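Local coordinates for protein aminopeptidase N (Francisella tularensis subsp. tularensis, PDB 5DLL) that is a zinc-dependent M1-family aminopeptidase that releases N-terminal amino acids, preferably alanine, and is thought to take part in the breakdown of intracellular peptides, at residues 657-662 / 675-680; 683-688 / 692-697; 698-703 / 711-716; 705-710 / 735-740. All blocks are in the same frame, centred on the assembly; numbering follows the deposited sequence.

Contact 1: residues 657-662 / 675-680; sequences QCNDNK and KLKGVC
The flat amide of Asn659 meets Lys677 with its nitrogen end: ND2 lies 3.9 Å from Lys677 CD and 3.8 Å from Lys677 NZ, the two side chains passing each other at a slant. Both nitrogens are donors and no hydrogen bond joins them. The other flat group, the carboxylate of Asp660, is occupied within its own segment, where OD1 accepts from the backbone N of Lys662 at 2.7 Å, nearly in line with its C-O bond; this is an Asx turn. It follows directly on an inverse gamma turn centred on Asn659, so the chain leaving helix 648-658 is bent twice within a few residues.

Cys658, at the end of that helix, makes the apolar half of the contact. Its CB rests on Lys677 CB at 3.8 Å, and its SG, anti to the carbonyl carbon (chi1 -64°), reaches Leu676 CD2 at 3.8 Å. The lysine chain runs out extended to CD, which lies 3.9 Å from Asn659 CA; the bend at chi3 (62°) then turns CE and NZ aside.

Helices 648-658 and 668-685 are successive helices of the C-terminal domain, whose sequence belongs to an ARM-repeat family. Leu676 also touches Val654 of the first helix and Ile608 of helix 605-612. Lys677 NZ forms a salt bridge with Asp709 on helix 707-717. The joint between the two segments is therefore mainly van der Waals, with no hydrogen bond across it, while the ammonium of the buried Lys677 finds its opposite charge on a third helix.

Contact 2: residues 683-688 / 692-697; sequences YLMNAS and VGTDLA
Leu684 and Met685 on helix 668-685 pack against the first turns of helix 691-703, at the turn joining two consecutive helices of the C-terminal, ARM-repeat-like helical domain. Gly693 sets the spacing: with no side chain on the near side of its helix, its CA stands only 4.6 Å from Leu684 CA and 3.7 Å from Leu684 CB. The two side chains take different flanks of Gly693.

Leu684 sends its CD1 branch to Leu696 CD1, 3.7 Å away, the two chains lying askew to each other; its CD2 branch makes a longer contact with Val692 CG1 at 4.4 Å.

Met685 takes the other course. Its CG is anti to the carbonyl carbon, and the chain bends at chi2 (-68°), which swings the thioether toward the second helix although the side chain does not start out that way. SD comes to 3.8 Å from Thr694 OG1, the two side chains crossing at about a right angle. The methyl CE rests against Thr694 CA at 3.5 Å and Ala697 CB at 3.4 Å. Thr694 OG1 is itself hydrogen-bonded to Gln690 O, and its approach to the sulfur is van der Waals packing.

No hydrogen bond crosses between the segments. Gln690 NE2 nonetheless ties the turn back to Met685 O. Around the corner, Leu684 also touches Trp651 and Leu696 touches Leu652, both on helix 648-658, while on helix 707-717 Met685 meets Glu716 and Ala697 meets Leu717.

Contact 3: residues 698-703 / 711-716; sequences QQLFDN and QTAFTE
Ala713 CB presses into the backbone of Phe701, 3.3 Å from Phe701 N and 3.6 Å from Phe701 CB, and this methyl is the centre of the close-packed part. Leu700 borders it with CG at 4.0 Å from Ala713 CB. The methyl also sits at the edge of the Phe701 ring, near the ring plane. With CG anti to the backbone N (chi1 -169°), that ring reaches across the neighbouring helix, where CE1 meets Phe714 CB at 3.9 Å, the two phenylalanine side chains lying side by side and pointing the same way.

Helices 698-703 and 711-716 form an antiparallel helical hairpin of the ARM-repeat-like domain, their axes 8.1 Å apart at closest and 143° between their directions. Helix 723-736 closes the aromatic end: the Phe714 ring stacks with Phe733, and Phe701 forms a cation-pi contact with Arg736.

The outer side of helix 698-703 is different. Gln699, Asp702 and Asn703 are exposed, the first two with CB directed away from the partner helix, and here the polar links are weak: Gln698 NE2 makes a hydrogen bond, 3.4 Å long, to Asp702 OD2, and Asp702 OD1 a long ion pair with Arg736 NH2.

Contact 4: residues 705-710 / 735-740; sequences DNMTDQ and NRWRHE
Met707 and Trp737 form a Met-aromatic contact between the first turn of helix 707-717 and the residue just after helix 723-736, two elements of the ARM-repeat-like helical domain. Met707 has CG anti to its backbone N and then bends at both chi2 (57°) and chi3 (61°), a curl that places the methyl over the indole while SD stays oblique to it. CE lies over one face, 3.8 Å from the centroid of the six-membered ring of Trp737, as a CH-pi contact. The opposite face of the indole is covered near its rim by Arg736 CB.

Gln710, by contrast, is extended beyond CG and arrives at the indole edge, with CD in the plane of the ring and the amide turned 63° against it. Its NE2 is 3.4 Å from Trp737 NE1 and 3.1 Å from Arg736 NH1. As modelled these are donor-donor approaches and not hydrogen bonds. Arg736, extended from CG to NE, passes the amide at a slant, and its NH1 is hydrogen-bonded elsewhere. Val743 of helix 741-752 touches both Met707 and Trp737.

The start of helix 707-717 is fixed by its N-cap residue, Asn706, which takes no part in the aromatic contact: Asp709 N donates to Asn706 OD1 at 2.8 Å, tilted out of the carbonyl plane.

All four contacts join consecutive helices of the C-terminal domain, away from the zinc and sodium sites. Contact 3 is the most uniformly buried, with every touching residue enclosed; contact 1 is largely buried, while contacts 2 and 4 are more open. Contacts 1 and 2 share helix 668-685, contacts 2 and 3 share helix 691-703, and contacts 3 and 4 share helix 707-717, so successive contacts share one helix. Contact 2 is aliphatic and thioether packing and contact 3 adds aromatic rings, whereas contacts 1 and 4 bring polar side chains to helix ends. Leu700 of contact 3 touches Lys677 of contact 1 and Asp709 of contact 4.

Contact 1: residues 657-662 / 675-680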
loop_
_atom_site.group_PDB
_atom_site.type_symbol
_atom_site.label_atom_id
_atom_site.label_comp_id
_atom_site.label_asym_id
_atom_site.label_seq_id
_atom_site.Cartn_x
_atom_site.Cartn_y
_atom_site.Cartn_z
ATOM N N GLN A 657 -14.727 24.690 18.956
ATOM C CA GLN A 657 -15.797 24.535 17.963
ATOM C C GLN A 657 -15.746 23.167 17.260
ATOM O O GLN A 657 -16.742 22.726 16.683
ATOM C CB GLN A 657 -15.804 25.706 16.968
ATOM C CG GLN A 657 -15.121 25.472 15.632
ATOM C CD GLN A 657 -15.050 26.736 14.786
ATOM O OE1 GLN A 657 -15.204 27.855 15.290
ATOM N NE2 GLN A 657 -14.815 26.561 13.490
ATOM N N CYS A 658 -14.589 22.506 17.306
ATOM C CA CYS A 658 -14.461 21.113 16.860
ATOM C C CYS A 658 -14.717 20.117 17.996
ATOM O O CYS A 658 -15.074 18.969 17.741
ATOM C CB CYS A 658 -13.070 20.863 16.279
ATOM S SG CYS A 658 -12.688 21.816 14.789
ATOM N N ASN A 659 -14.526 20.563 19.237
ATOM C CA ASN A 659 -14.700 19.723 20.425
ATOM C C ASN A 659 -16.170 19.630 20.815
ATOM O O ASN A 659 -16.592 20.158 21.849
ATOM C CB ASN A 659 -13.871 20.294 21.586
ATOM C CG ASN A 659 -13.908 19.423 22.832
ATOM O OD1 ASN A 659 -14.084 19.926 23.939
ATOM N ND2 ASN A 659 -13.735 18.117 22.660
ATOM N N ASP A 660 -16.950 18.953 19.978
ATOM C CA ASP A 660 -18.396 18.865 20.175
ATOM C C ASP A 660 -18.738 17.686 21.090
ATOM O O ASP A 660 -17.848 16.956 21.535
ATOM C CB ASP A 660 -19.126 18.798 18.823
ATOM C CG ASP A 660 -19.046 17.433 18.168
ATOM O OD1 ASP A 660 -19.820 16.545 18.565
ATOM O OD2 ASP A 660 -18.234 17.248 17.240
ATOM N N ASN A 661 -20.025 17.514 21.368
ATOM C CA ASN A 661 -20.491 16.574 22.381
ATOM C C ASN A 661 -21.334 15.426 21.792
ATOM O O ASN A 661 -22.179 14.845 22.475
ATOM C CB ASN A 661 -21.295 17.362 23.424
ATOM C CG ASN A 661 -21.309 16.703 24.790
ATOM O OD1 ASN A 661 -20.701 15.654 25.002
ATOM N ND2 ASN A 661 -22.013 17.322 25.727
ATOM N N LYS A 662 -21.092 15.096 20.525
ATOM C CA LYS A 662 -21.835 14.036 19.849
ATOM C C LYS A 662 -21.266 12.668 20.202
ATOM O O LYS A 662 -20.082 12.548 20.524
ATOM C CB LYS A 662 -21.789 14.210 18.324
ATOM C CG LYS A 662 -22.612 15.376 17.798
ATOM C CD LYS A 662 -22.406 15.587 16.306
ATOM C CE LYS A 662 -23.394 16.602 15.753
ATOM N NZ LYS A 662 -23.321 16.728 14.270
ATOM N N LYS A 675 -9.534 15.527 13.727
ATOM C CA LYS A 675 -8.130 15.740 13.387
ATOM C C LYS A 675 -7.759 17.218 13.333
ATOM O O LYS A 675 -6.658 17.579 13.746
ATOM C CB LYS A 675 -7.713 14.990 12.120
ATOM C CG LYS A 675 -8.493 15.292 10.857
ATOM C CD LYS A 675 -7.977 14.440 9.705
ATOM C CE LYS A 675 -8.251 12.954 9.916
ATOM N NZ LYS A 675 -7.890 12.134 8.729
ATOM N N LEU A 676 -8.663 18.073 12.860
ATOM C CA LEU A 676 -8.443 19.518 12.976
ATOM C C LEU A 676 -8.384 19.910 14.450
ATOM O O LEU A 676 -7.568 20.746 14.846
ATOM C CB LEU A 676 -9.536 20.327 12.274
ATOM C CG LEU A 676 -9.303 21.846 12.313
ATOM C CD1 LEU A 676 -8.031 22.210 11.563
ATOM C CD2 LEU A 676 -10.482 22.627 11.758
ATOM N N LYS A 677 -9.260 19.306 15.252
ATOM C CA LYS A 677 -9.209 19.454 16.704
ATOM C C LYS A 677 -7.816 19.113 17.242
ATOM O O LYS A 677 -7.280 19.833 18.083
ATOM C CB LYS A 677 -10.266 18.565 17.365
ATOM C CG LYS A 677 -10.143 18.493 18.879
ATOM C CD LYS A 677 -11.353 17.856 19.536
ATOM C CE LYS A 677 -11.545 16.417 19.094
ATOM N NZ LYS A 677 -12.403 15.680 20.061
ATOM N N GLY A 678 -7.244 18.011 16.756
ATOM C CA GLY A 678 -5.907 17.576 17.153
ATOM C C GLY A 678 -4.801 18.515 16.704
ATOM O O GLY A 678 -3.861 18.777 17.461
ATOM N N VAL A 679 -4.899 19.014 15.472
ATOM C CA VAL A 679 -3.931 19.988 14.956
ATOM C C VAL A 679 -3.940 21.246 15.816
ATOM O O VAL A 679 -2.884 21.767 16.175
ATOM C CB VAL A 679 -4.217 20.373 13.489
ATOM C CG1 VAL A 679 -3.340 21.545 13.047
ATOM C CG2 VAL A 679 -4.000 19.173 12.581
ATOM N N CYS A 680 -5.136 21.727 16.141
ATOM C CA CYS A 680 -5.291 22.871 17.038
ATOM C C CYS A 680 -4.588 22.632 18.368
ATOM O O CYS A 680 -3.814 23.472 18.821
ATOM C CB CYS A 680 -6.773 23.167 17.290
ATOM S SG CYS A 680 -7.649 23.819 15.854
#

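Contact 2: residues 683-688 / 692-697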
loop_
_atom_site.group_PDB
_atom_site.type_symbol
_atom_site.label_atom_id
_atom_site.label_comp_id
_atom_site.label_asym_id
_atom_site.label_seq_id
_atom_site.Cartn_x
_atom_site.Cartn_y
_atom_site.Cartn_z
ATOM N N TYR A 683 -0.745 22.933 18.398
ATOM C CA TYR A 683 -0.287 24.323 18.399
ATOM C C TYR A 683 -0.457 24.997 19.762
ATOM O O TYR A 683 0.294 25.909 20.097
ATOM C CB TYR A 683 -1.004 25.132 17.324
ATOM C CG TYR A 683 -0.401 24.976 15.953
ATOM C CD1 TYR A 683 0.727 25.707 15.584
ATOM C CD2 TYR A 683 -0.956 24.102 15.022
ATOM C CE1 TYR A 683 1.284 25.570 14.322
ATOM C CE2 TYR A 683 -0.409 23.960 13.760
ATOM C CZ TYR A 683 0.710 24.696 13.414
ATOM O OH TYR A 683 1.258 24.552 12.160
ATOM N N LEU A 684 -1.437 24.552 20.544
ATOM C CA LEU A 684 -1.608 25.054 21.909
ATOM C C LEU A 684 -0.475 24.592 22.846
ATOM O O LEU A 684 -0.159 25.274 23.831
ATOM C CB LEU A 684 -2.978 24.639 22.465
ATOM C CG LEU A 684 -4.208 25.217 21.744
ATOM C CD1 LEU A 684 -5.491 24.592 22.285
ATOM C CD2 LEU A 684 -4.266 26.740 21.839
ATOM N N MET A 685 0.130 23.447 22.527
ATOM C CA MET A 685 1.266 22.909 23.294
ATOM C C MET A 685 2.608 23.468 22.831
ATOM O O MET A 685 3.520 23.643 23.636
ATOM C CB MET A 685 1.293 21.387 23.206
ATOM C CG MET A 685 0.129 20.718 23.912
ATOM S SD MET A 685 0.197 20.915 25.704
ATOM C CE MET A 685 -0.914 19.598 26.180
ATOM N N ASN A 686 2.724 23.754 21.539
ATOM C CA ASN A 686 3.907 24.433 21.013
ATOM C C ASN A 686 3.928 25.945 21.301
ATOM O O ASN A 686 4.815 26.655 20.830
ATOM C CB ASN A 686 4.038 24.176 19.512
ATOM C CG ASN A 686 4.303 22.722 19.198
ATOM O OD1 ASN A 686 3.473 22.041 18.596
ATOM N ND2 ASN A 686 5.462 22.231 19.618
ATOM N N ALA A 687 2.953 26.434 22.067
ATOM C CA ALA A 687 2.957 27.815 22.535
ATOM C C ALA A 687 3.983 28.012 23.651
ATOM O O ALA A 687 4.415 27.045 24.282
ATOM C CB ALA A 687 1.573 28.199 23.026
ATOM N N SER A 688 4.359 29.269 23.886
ATOM C CA SER A 688 5.285 29.625 24.966
ATOM C C SER A 688 4.695 29.373 26.357
ATOM O O SER A 688 5.436 29.096 27.295
ATOM C CB SER A 688 5.720 31.086 24.848
ATOM O OG SER A 688 6.489 31.296 23.679
ATOM N N VAL A 692 -2.820 26.750 28.918
ATOM C CA VAL A 692 -4.126 26.558 28.270
ATOM C C VAL A 692 -4.261 25.218 27.531
ATOM O O VAL A 692 -5.275 24.532 27.672
ATOM C CB VAL A 692 -4.490 27.741 27.333
ATOM C CG1 VAL A 692 -3.602 27.783 26.095
ATOM C CG2 VAL A 692 -5.957 27.674 26.931
ATOM N N GLY A 693 -3.240 24.843 26.760
ATOM C CA GLY A 693 -3.263 23.599 25.996
ATOM C C GLY A 693 -3.269 22.369 26.885
ATOM O O GLY A 693 -4.021 21.422 26.638
ATOM N N THR A 694 -2.432 22.387 27.921
ATOM C CA THR A 694 -2.321 21.271 28.867
ATOM C C THR A 694 -3.644 20.949 29.549
ATOM O O THR A 694 -3.975 19.779 29.744
ATOM C CB THR A 694 -1.260 21.555 29.949
ATOM O OG1 THR A 694 -0.029 21.914 29.319
ATOM C CG2 THR A 694 -1.030 20.331 30.826
ATOM N N ASP A 695 -4.393 21.984 29.909
ATOM C CA ASP A 695 -5.668 21.792 30.593
ATOM C C ASP A 695 -6.677 21.132 29.663
ATOM O O ASP A 695 -7.419 20.244 30.081
ATOM C CB ASP A 695 -6.206 23.125 31.119
ATOM C CG ASP A 695 -5.275 23.772 32.135
ATOM O OD1 ASP A 695 -4.367 23.076 32.646
ATOM O OD2 ASP A 695 -5.444 24.979 32.413
ATOM N N LEU A 696 -6.680 21.561 28.401
ATOM C CA LEU A 696 -7.572 20.994 27.383
ATOM C C LEU A 696 -7.191 19.561 27.018
ATOM O O LEU A 696 -8.066 18.721 26.796
ATOM C CB LEU A 696 -7.579 21.863 26.114
ATOM C CG LEU A 696 -8.266 23.232 26.206
ATOM C CD1 LEU A 696 -8.062 24.018 24.918
ATOM C CD2 LEU A 696 -9.748 23.086 26.519
ATOM N N ALA A 697 -5.886 19.294 26.944
ATOM C CA ALA A 697 -5.383 17.951 26.651
ATOM C C ALA A 697 -5.681 16.987 27.793
ATOM O O ALA A 697 -6.058 15.836 27.565
ATOM C CB ALA A 697 -3.890 18.000 26.381
#

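Contact 3: residues 698-703 / 711-716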
loop_
_atom_site.group_PDB
_atom_site.type_symbol
_atom_site.label_atom_id
_atom_site.label_comp_id
_atom_site.label_asym_id
_atom_site.label_seq_id
_atom_site.Cartn_x
_atom_site.Cartn_y
_atom_site.Cartn_z
ATOM N N GLN A 698 -5.511 17.472 29.022
ATOM C CA GLN A 698 -5.743 16.674 30.222
ATOM C C GLN A 698 -7.212 16.258 30.358
ATOM O O GLN A 698 -7.501 15.135 30.777
ATOM C CB GLN A 698 -5.284 17.447 31.467
ATOM C CG GLN A 698 -5.387 16.674 32.776
ATOM C CD GLN A 698 -4.526 15.426 32.789
ATOM O OE1 GLN A 698 -3.312 15.494 32.597
ATOM N NE2 GLN A 698 -5.152 14.276 33.020
ATOM N N GLN A 699 -8.131 17.158 30.010
ATOM C CA GLN A 699 -9.560 16.846 30.067
ATOM C C GLN A 699 -9.944 15.867 28.963
ATOM O O GLN A 699 -10.632 14.879 29.221
ATOM C CB GLN A 699 -10.414 18.115 29.973
ATOM C CG GLN A 699 -10.339 19.012 31.202
ATOM C CD GLN A 699 -10.793 18.317 32.477
ATOM O OE1 GLN A 699 -11.932 17.851 32.576
ATOM N NE2 GLN A 699 -9.901 18.247 33.463
ATOM N N LEU A 700 -9.489 16.140 27.741
ATOM C CA LEU A 700 -9.747 15.263 26.597
ATOM C C LEU A 700 -9.274 13.849 26.894
ATOM O O LEU A 700 -9.959 12.874 26.579
ATOM C CB LEU A 700 -9.037 15.792 25.345
ATOM C CG LEU A 700 -9.266 15.058 24.017
ATOM C CD1 LEU A 700 -10.748 14.840 23.755
ATOM C CD2 LEU A 700 -8.631 15.833 22.872
ATOM N N PHE A 701 -8.098 13.760 27.509
ATOM C CA PHE A 701 -7.540 12.499 27.972
ATOM C C PHE A 701 -8.518 11.758 28.884
ATOM O O PHE A 701 -8.777 10.575 28.685
ATOM C CB PHE A 701 -6.223 12.759 28.713
ATOM C CG PHE A 701 -5.438 11.516 29.012
ATOM C CD1 PHE A 701 -4.872 10.778 27.984
ATOM C CD2 PHE A 701 -5.247 11.093 30.323
ATOM C CE1 PHE A 701 -4.141 9.635 28.252
ATOM C CE2 PHE A 701 -4.515 9.951 30.599
ATOM C CZ PHE A 701 -3.963 9.220 29.563
ATOM N N ASP A 702 -9.064 12.459 29.875
ATOM C CA ASP A 702 -9.964 11.839 30.852
ATOM C C ASP A 702 -11.360 11.556 30.296
ATOM O O ASP A 702 -12.013 10.606 30.727
ATOM C CB ASP A 702 -10.099 12.722 32.098
ATOM C CG ASP A 702 -8.770 12.982 32.779
ATOM O OD1 ASP A 702 -7.959 12.039 32.904
ATOM O OD2 ASP A 702 -8.541 14.136 33.196
ATOM N N ASN A 703 -11.813 12.376 29.349
ATOM C CA ASN A 703 -13.199 12.333 28.882
ATOM C C ASN A 703 -13.432 11.594 27.564
ATOM O O ASN A 703 -14.569 11.228 27.267
ATOM C CB ASN A 703 -13.744 13.758 28.748
ATOM C CG ASN A 703 -13.653 14.543 30.041
ATOM O OD1 ASN A 703 -13.743 13.981 31.132
ATOM N ND2 ASN A 703 -13.471 15.855 29.925
ATOM N N GLN A 711 -5.646 8.878 21.965
ATOM C CA GLN A 711 -4.342 8.914 21.308
ATOM C C GLN A 711 -3.869 10.363 21.155
ATOM O O GLN A 711 -2.710 10.676 21.446
ATOM C CB GLN A 711 -4.406 8.191 19.944
ATOM C CG GLN A 711 -3.266 8.491 18.968
ATOM C CD GLN A 711 -3.517 9.724 18.099
ATOM O OE1 GLN A 711 -4.607 9.905 17.544
ATOM N NE2 GLN A 711 -2.499 10.577 17.973
ATOM N N THR A 712 -4.765 11.237 20.700
ATOM C CA THR A 712 -4.440 12.650 20.522
ATOM C C THR A 712 -4.134 13.309 21.864
ATOM O O THR A 712 -3.148 14.029 21.995
ATOM C CB THR A 712 -5.592 13.408 19.838
ATOM O OG1 THR A 712 -5.954 12.733 18.630
ATOM C CG2 THR A 712 -5.183 14.838 19.509
ATOM N N ALA A 713 -4.976 13.047 22.861
ATOM C CA ALA A 713 -4.779 13.598 24.200
ATOM C C ALA A 713 -3.436 13.170 24.790
ATOM O O ALA A 713 -2.688 14.000 25.308
ATOM C CB ALA A 713 -5.912 13.173 25.113
ATOM N N PHE A 714 -3.137 11.875 24.701
ATOM C CA PHE A 714 -1.870 11.327 25.194
ATOM C C PHE A 714 -0.674 11.952 24.479
ATOM O O PHE A 714 0.246 12.446 25.129
ATOM C CB PHE A 714 -1.857 9.797 25.036
ATOM C CG PHE A 714 -0.638 9.112 25.622
ATOM C CD1 PHE A 714 -0.092 9.514 26.839
ATOM C CD2 PHE A 714 -0.065 8.026 24.969
ATOM C CE1 PHE A 714 1.019 8.868 27.375
ATOM C CE2 PHE A 714 1.045 7.381 25.500
ATOM C CZ PHE A 714 1.587 7.801 26.705
ATOM N N THR A 715 -0.700 11.944 23.148
ATOM C CA THR A 715 0.389 12.503 22.340
ATOM C C THR A 715 0.735 13.942 22.738
ATOM O O THR A 715 1.908 14.295 22.843
ATOM C CB THR A 715 0.041 12.487 20.833
ATOM O OG1 THR A 715 -0.351 11.166 20.434
ATOM C CG2 THR A 715 1.231 12.950 19.980
ATOM N N GLU A 716 -0.287 14.764 22.961
ATOM C CA GLU A 716 -0.087 16.182 23.270
ATOM C C GLU A 716 0.306 16.382 24.733
ATOM O O GLU A 716 1.045 17.312 25.061
ATOM C CB GLU A 716 -1.342 16.991 22.942
ATOM C CG GLU A 716 -1.862 16.821 21.519
ATOM C CD GLU A 716 -0.903 17.302 20.442
ATOM O OE1 GLU A 716 0.106 17.964 20.771
ATOM O OE2 GLU A 716 -1.171 17.017 19.250
#

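Contact 4: residues 705-710 / 735-740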
loop_
_atom_site.group_PDB
_atom_site.type_symbol
_atom_site.label_atom_id
_atom_site.label_comp_id
_atom_site.label_asym_id
_atom_site.label_seq_id
_atom_site.Cartn_x
_atom_site.Cartn_y
_atom_site.Cartn_z
ATOM N N ASP A 705 -14.189 9.252 24.544
ATOM C CA ASP A 705 -14.983 8.020 24.459
ATOM C C ASP A 705 -14.523 7.112 23.308
ATOM O O ASP A 705 -15.230 6.176 22.924
ATOM C CB ASP A 705 -16.489 8.341 24.357
ATOM C CG ASP A 705 -16.889 8.961 23.017
ATOM O OD1 ASP A 705 -16.064 9.670 22.401
ATOM O OD2 ASP A 705 -18.044 8.745 22.584
ATOM N N ASN A 706 -13.333 7.387 22.777
ATOM C CA ASN A 706 -12.755 6.602 21.689
ATOM C C ASN A 706 -11.230 6.673 21.726
ATOM O O ASN A 706 -10.665 7.494 22.451
ATOM C CB ASN A 706 -13.275 7.109 20.341
ATOM C CG ASN A 706 -12.767 8.500 20.001
ATOM O OD1 ASN A 706 -11.622 8.666 19.577
ATOM N ND2 ASN A 706 -13.619 9.503 20.175
ATOM N N MET A 707 -10.566 5.833 20.937
ATOM C CA MET A 707 -9.101 5.812 20.930
ATOM C C MET A 707 -8.491 7.003 20.191
ATOM O O MET A 707 -7.442 7.502 20.597
ATOM C CB MET A 707 -8.560 4.505 20.338
ATOM C CG MET A 707 -7.063 4.298 20.566
ATOM S SD MET A 707 -6.550 4.318 22.302
ATOM C CE MET A 707 -7.476 2.936 22.968
ATOM N N THR A 708 -9.132 7.456 19.115
ATOM C CA THR A 708 -8.599 8.568 18.323
ATOM C C THR A 708 -8.335 9.800 19.191
ATOM O O THR A 708 -7.269 10.408 19.104
ATOM C CB THR A 708 -9.545 8.957 17.173
ATOM O OG1 THR A 708 -10.163 7.781 16.631
ATOM C CG2 THR A 708 -8.773 9.690 16.084
ATOM N N ASP A 709 -9.303 10.146 20.033
ATOM C CA ASP A 709 -9.179 11.287 20.950
ATOM C C ASP A 709 -8.209 11.009 22.097
ATOM O O ASP A 709 -7.483 11.903 22.533
ATOM C CB ASP A 709 -10.549 11.670 21.534
ATOM C CG ASP A 709 -11.415 12.467 20.563
ATOM O OD1 ASP A 709 -10.900 12.961 19.537
ATOM O OD2 ASP A 709 -12.622 12.616 20.845
ATOM N N GLN A 710 -8.204 9.778 22.596
ATOM C CA GLN A 710 -7.292 9.413 23.678
ATOM C C GLN A 710 -5.840 9.350 23.192
ATOM O O GLN A 710 -4.924 9.726 23.917
ATOM C CB GLN A 710 -7.712 8.089 24.309
ATOM C CG GLN A 710 -7.061 7.830 25.659
ATOM C CD GLN A 710 -7.823 6.824 26.505
ATOM O OE1 GLN A 710 -8.876 6.323 26.108
ATOM N NE2 GLN A 710 -7.294 6.529 27.686
ATOM N N ASN A 735 -2.067 1.789 32.814
ATOM C CA ASN A 735 -3.052 1.208 33.739
ATOM C C ASN A 735 -4.343 0.781 33.039
ATOM O O ASN A 735 -4.895 -0.280 33.333
ATOM C CB ASN A 735 -3.397 2.197 34.865
ATOM C CG ASN A 735 -2.248 2.413 35.838
ATOM O OD1 ASN A 735 -1.422 1.524 36.060
ATOM N ND2 ASN A 735 -2.196 3.603 36.433
ATOM N N ARG A 736 -4.808 1.613 32.109
ATOM C CA ARG A 736 -6.053 1.359 31.388
ATOM C C ARG A 736 -5.901 0.248 30.356
ATOM O O ARG A 736 -6.784 -0.602 30.222
ATOM C CB ARG A 736 -6.537 2.635 30.692
ATOM C CG ARG A 736 -6.867 3.782 31.639
ATOM C CD ARG A 736 -7.310 5.033 30.886
ATOM N NE ARG A 736 -7.021 6.272 31.618
ATOM C CZ ARG A 736 -7.545 7.469 31.344
ATOM N NH1 ARG A 736 -8.417 7.630 30.352
ATOM N NH2 ARG A 736 -7.199 8.523 32.080
ATOM N N TRP A 737 -4.778 0.251 29.640
ATOM C CA TRP A 737 -4.601 -0.608 28.462
ATOM C C TRP A 737 -3.471 -1.634 28.581
ATOM O O TRP A 737 -2.710 -1.814 27.640
ATOM C CB TRP A 737 -4.370 0.265 27.223
ATOM C CG TRP A 737 -5.418 1.313 27.044
ATOM C CD1 TRP A 737 -5.276 2.656 27.240
ATOM C CD2 TRP A 737 -6.779 1.104 26.645
ATOM N NE1 TRP A 737 -6.461 3.296 26.978
ATOM C CE2 TRP A 737 -7.402 2.366 26.613
ATOM C CE3 TRP A 737 -7.531 -0.031 26.307
ATOM C CZ2 TRP A 737 -8.746 2.531 26.259
ATOM C CZ3 TRP A 737 -8.867 0.133 25.957
ATOM C CH2 TRP A 737 -9.459 1.404 25.936
ATOM N N ARG A 738 -3.372 -2.306 29.727
ATOM C CA ARG A 738 -2.475 -3.460 29.875
ATOM C C ARG A 738 -2.989 -4.604 29.012
ATOM O O ARG A 738 -2.234 -5.243 28.285
ATOM C CB ARG A 738 -2.433 -3.947 31.326
ATOM C CG ARG A 738 -1.857 -2.968 32.331
ATOM C CD ARG A 738 -2.196 -3.389 33.754
ATOM N NE ARG A 738 -1.681 -2.438 34.739
ATOM C CZ ARG A 738 -0.477 -2.495 35.311
ATOM N NH1 ARG A 738 0.381 -3.470 35.023
ATOM N NH2 ARG A 738 -0.128 -1.559 36.189
ATOM N N HIS A 739 -4.292 -4.845 29.115
ATOM C CA HIS A 739 -4.962 -5.992 28.486
ATOM C C HIS A 739 -4.978 -6.003 26.947
ATOM O O HIS A 739 -5.182 -7.060 26.344
ATOM C CB HIS A 739 -6.400 -6.123 29.022
ATOM C CG HIS A 739 -7.159 -4.829 29.065
ATOM N ND1 HIS A 739 -7.798 -4.299 27.964
ATOM C CD2 HIS A 739 -7.386 -3.961 30.082
ATOM C CE1 HIS A 739 -8.380 -3.162 28.298
ATOM N NE2 HIS A 739 -8.144 -2.934 29.578
ATOM N N GLU A 740 -4.768 -4.847 26.318
ATOM C CA GLU A 740 -4.796 -4.742 24.856
ATOM C C GLU A 740 -3.387 -4.545 24.289
ATOM O O GLU A 740 -2.800 -3.477 24.440
ATOM C CB GLU A 740 -5.710 -3.600 24.433
#